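Local coordinates for protein O-phospho-L-seryl-tRNA:Cys-tRNA synthase (Methanocaldococcus jannaschii DSM 2661, PDB 5X6B) that probably converts O-phosphoseryl-tRNA(Cys) to cysteinyl-tRNA(Cys), using a pyridoxal phosphate cofactor, at residues Glu345-Lys350 with Lys391-Gly396. Numbering follows the deposited sequence.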
ATOM      1  N   GLU B 345      -2.081  19.295 -23.237  1.00 61.16           N
ATOM      2  CA  GLU B 345      -1.212  18.136 -23.395  1.00 66.90           C
ATOM      3  C   GLU B 345      -1.098  17.444 -22.040  1.00 50.22           C
ATOM      4  O   GLU B 345      -0.162  16.689 -21.783  1.00 44.52           O
ATOM      5  CB  GLU B 345       0.163  18.539 -23.934  1.00 56.00           C
ATOM      6  CG  GLU B 345       0.345  18.294 -25.433  1.00 74.97           C
ATOM      7  CD  GLU B 345       0.179  16.835 -25.830  1.00 81.71           C
ATOM      8  OE1 GLU B 345       0.659  15.949 -25.089  1.00 85.51           O
ATOM      9  OE2 GLU B 345      -0.441  16.576 -26.885  1.00 82.89           O
ATOM     10  N   HIS B 346      -2.075  17.721 -21.181  1.00 43.46           N
ATOM     11  CA  HIS B 346      -2.198  17.073 -19.882  1.00 54.61           C
ATOM     12  C   HIS B 346      -3.669  17.082 -19.480  1.00 57.02           C
ATOM     13  O   HIS B 346      -4.460  17.841 -20.034  1.00 59.27           O
ATOM     14  CB  HIS B 346      -1.342  17.783 -18.833  1.00 50.00           C
ATOM     15  CG  HIS B 346      -1.228  17.045 -17.532  1.00 45.37           C
ATOM     16  ND1 HIS B 346      -2.046  17.313 -16.453  1.00 48.17           N
ATOM     17  CD2 HIS B 346      -0.382  16.071 -17.131  1.00 39.17           C
ATOM     18  CE1 HIS B 346      -1.706  16.530 -15.444  1.00 50.81           C
ATOM     19  NE2 HIS B 346      -0.699  15.766 -15.825  1.00 44.87           N
ATOM     20  N   ASP B 347      -4.032  16.248 -18.510  1.00 48.07           N
ATOM     21  CA  ASP B 347      -5.434  16.076 -18.124  1.00 44.21           C
ATOM     22  C   ASP B 347      -5.910  17.077 -17.068  1.00 50.29           C
ATOM     23  O   ASP B 347      -7.111  17.216 -16.836  1.00 53.98           O
ATOM     24  CB  ASP B 347      -5.642  14.651 -17.622  1.00 48.97           C
ATOM     25  CG  ASP B 347      -4.690  14.293 -16.501  1.00 54.79           C
ATOM     26  OD1 ASP B 347      -4.860  14.822 -15.383  1.00 52.70           O
ATOM     27  OD2 ASP B 347      -3.726  13.531 -16.747  1.00 57.67           O
ATOM     28  N   LEU B 348      -4.977  17.773 -16.425  1.00 56.36           N
ATOM     29  CA  LEU B 348      -5.354  18.755 -15.417  1.00 45.79           C
ATOM     30  C   LEU B 348      -5.872  20.010 -16.107  1.00 55.91           C
ATOM     31  O   LEU B 348      -5.127  20.696 -16.802  1.00 52.49           O
ATOM     32  CB  LEU B 348      -4.167  19.086 -14.506  1.00 51.49           C
ATOM     33  CG  LEU B 348      -4.418  19.757 -13.146  1.00 52.45           C
ATOM     34  CD1 LEU B 348      -3.144  19.734 -12.317  1.00 59.22           C
ATOM     35  CD2 LEU B 348      -4.940  21.185 -13.256  1.00 52.58           C
ATOM     36  N   ILE B 349      -7.145  20.321 -15.898  1.00 51.60           N
ATOM     37  CA  ILE B 349      -7.736  21.497 -16.518  1.00 45.42           C
ATOM     38  C   ILE B 349      -8.058  22.582 -15.501  1.00 58.55           C
ATOM     39  O   ILE B 349      -8.667  22.313 -14.465  1.00 56.13           O
ATOM     40  CB  ILE B 349      -9.035  21.145 -17.272  1.00 61.97           C
ATOM     41  CG1 ILE B 349      -8.824  19.949 -18.197  1.00 53.34           C
ATOM     42  CG2 ILE B 349      -9.536  22.342 -18.059  1.00 58.77           C
ATOM     43  CD1 ILE B 349     -10.115  19.449 -18.820  1.00 50.83           C
ATOM     44  N   LYS B 350      -7.656  23.812 -15.804  1.00 63.85           N
ATOM     45  CA  LYS B 350      -8.078  24.956 -15.005  1.00 62.73           C
ATOM     46  C   LYS B 350      -8.937  25.910 -15.832  1.00 64.68           C
ATOM     47  O   LYS B 350      -8.463  26.521 -16.792  1.00 57.24           O
ATOM     48  CB  LYS B 350      -6.872  25.694 -14.432  1.00 65.76           C
ATOM     49  CG  LYS B 350      -7.247  26.817 -13.476  1.00 68.69           C
ATOM     50  CD  LYS B 350      -6.011  27.453 -12.864  1.00 77.90           C
ATOM     51  CE  LYS B 350      -6.373  28.523 -11.854  1.00 67.13           C
ATOM     52  NZ  LYS B 350      -5.158  29.130 -11.246  1.00 79.95           N
ATOM     53  N   LYS B 391     -10.603  23.656 -10.797  1.00 53.75           N
ATOM     54  CA  LYS B 391      -9.642  22.690 -11.310  1.00 47.30           C
ATOM     55  C   LYS B 391     -10.277  21.302 -11.331  1.00 64.09           C
ATOM     56  O   LYS B 391     -10.896  20.876 -10.356  1.00 63.96           O
ATOM     57  CB  LYS B 391      -8.365  22.681 -10.469  1.00 55.97           C
ATOM     58  CG  LYS B 391      -7.521  23.936 -10.623  1.00 81.24           C
ATOM     59  CD  LYS B 391      -6.388  23.986  -9.613  1.00 75.20           C
ATOM     60  CE  LYS B 391      -5.462  22.795  -9.750  1.00 68.39           C
ATOM     61  NZ  LYS B 391      -4.309  22.911  -8.809  1.00 76.79           N
ATOM     62  N   MET B 392     -10.128  20.605 -12.450  1.00 55.60           N
ATOM     63  CA  MET B 392     -10.690  19.274 -12.589  1.00 48.96           C
ATOM     64  C   MET B 392      -9.862  18.403 -13.521  1.00 51.85           C
ATOM     65  O   MET B 392      -9.043  18.893 -14.299  1.00 52.92           O
ATOM     66  CB  MET B 392     -12.129  19.354 -13.098  1.00 48.09           C
ATOM     67  CG  MET B 392     -12.307  20.264 -14.295  1.00 53.95           C
ATOM     68  SD  MET B 392     -13.989  20.236 -14.940  1.00 59.87           S
ATOM     69  CE  MET B 392     -14.046  18.594 -15.642  1.00 50.98           C
ATOM     70  N   SER B 393     -10.082  17.101 -13.421  1.00 49.94           N
ATOM     71  CA  SER B 393      -9.489  16.148 -14.336  1.00 45.00           C
ATOM     72  C   SER B 393     -10.466  14.993 -14.488  1.00 49.75           C
ATOM     73  O   SER B 393     -11.132  14.605 -13.525  1.00 54.26           O
ATOM     74  CB  SER B 393      -8.131  15.670 -13.826  1.00 43.14           C
ATOM     75  OG  SER B 393      -7.520  14.767 -14.734  1.00 45.43           O
ATOM     76  N   VAL B 394     -10.582  14.468 -15.700  1.00 46.81           N
ATOM     77  CA  VAL B 394     -11.440  13.315 -15.937  1.00 44.10           C
ATOM     78  C   VAL B 394     -10.556  12.138 -16.301  1.00 42.01           C
ATOM     79  O   VAL B 394     -11.023  11.136 -16.839  1.00 46.53           O
ATOM     80  CB  VAL B 394     -12.485  13.568 -17.050  1.00 38.34           C
ATOM     81  CG1 VAL B 394     -13.375  14.750 -16.679  1.00 33.30           C
ATOM     82  CG2 VAL B 394     -11.806  13.789 -18.408  1.00 31.00           C
ATOM     83  N   TYR B 395      -9.269  12.271 -15.997  1.00 38.13           N
ATOM     84  CA  TYR B 395      -8.325  11.191 -16.230  1.00 41.25           C
ATOM     85  C   TYR B 395      -8.806   9.897 -15.591  1.00 50.18           C
ATOM     86  O   TYR B 395      -9.259   9.887 -14.445  1.00 50.03           O
ATOM     87  CB  TYR B 395      -6.939  11.540 -15.689  1.00 41.91           C
ATOM     88  CG  TYR B 395      -5.925  10.453 -15.954  1.00 46.76           C
ATOM     89  CD1 TYR B 395      -5.179  10.448 -17.122  1.00 38.66           C
ATOM     90  CD2 TYR B 395      -5.733   9.413 -15.049  1.00 49.26           C
ATOM     91  CE1 TYR B 395      -4.266   9.446 -17.380  1.00 41.40           C
ATOM     92  CE2 TYR B 395      -4.821   8.406 -15.300  1.00 42.29           C
ATOM     93  CZ  TYR B 395      -4.093   8.430 -16.467  1.00 40.83           C
ATOM     94  OH  TYR B 395      -3.179   7.439 -16.724  1.00 48.08           O
ATOM     95  N   GLY B 396      -8.707   8.806 -16.342  1.00 46.01           N
ATOM     96  CA  GLY B 396      -9.047   7.500 -15.813  1.00 43.09           C
ATOM     97  C   GLY B 396     -10.533   7.201 -15.781  1.00 46.28           C
ATOM     98  O   GLY B 396     -10.930   6.063 -15.530  1.00 42.69           O
TER
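Ser-393 OG and Arg-236 grip the buried carboxylate of Asp-347. Ser-393 OG donates to Asp-347 OD1 at 2.7 Å, from above the carboxylate plane. Ser-393 OG also accepts from Tyr-395 N at 3.3 Å, an ST turn. With CG set between its backbone N and carbonyl carbon (chi1 55°), Asp-347 reaches both residues. Asp-347 OD2 lies obliquely at the Tyr-395 ring, 3.4 Å from Tyr-395 CD1, carboxylate and ring planes 45° apart. Arg-236 forms a salt bridge with Asp-347 OD1 and a cation-pi contact with Tyr-395. On its other side, Asp-347 OD2 lies above one face of the His-346 ring, toward the rim. His-346 ND1 accepts from Leu-348 N at 3.0 Å.

Next to it, Ile-349 and Met-392 form a hydrogen-bonded pair, Ile-349 N to Met-392 O (2.9 Å) and Met-392 N to Ile-349 O (3.0 Å). Lys-350 and Lys-391 follow as a non-hydrogen-bonded pair. Lys-350 NZ forms a salt bridge with Glu-205, and Lys-391 NZ a hydrogen bond to Gly-204 O.

Strand 349-352 pairs with edge strand 389-392 in a three-stranded antiparallel sheet, consistent with the small C-terminal domain of fold-type I pyridoxal phosphate enzymes. Helix 317-331 packs on Asp-347 and Tyr-395, and helix 60-63 touches Leu-348 and Ser-393.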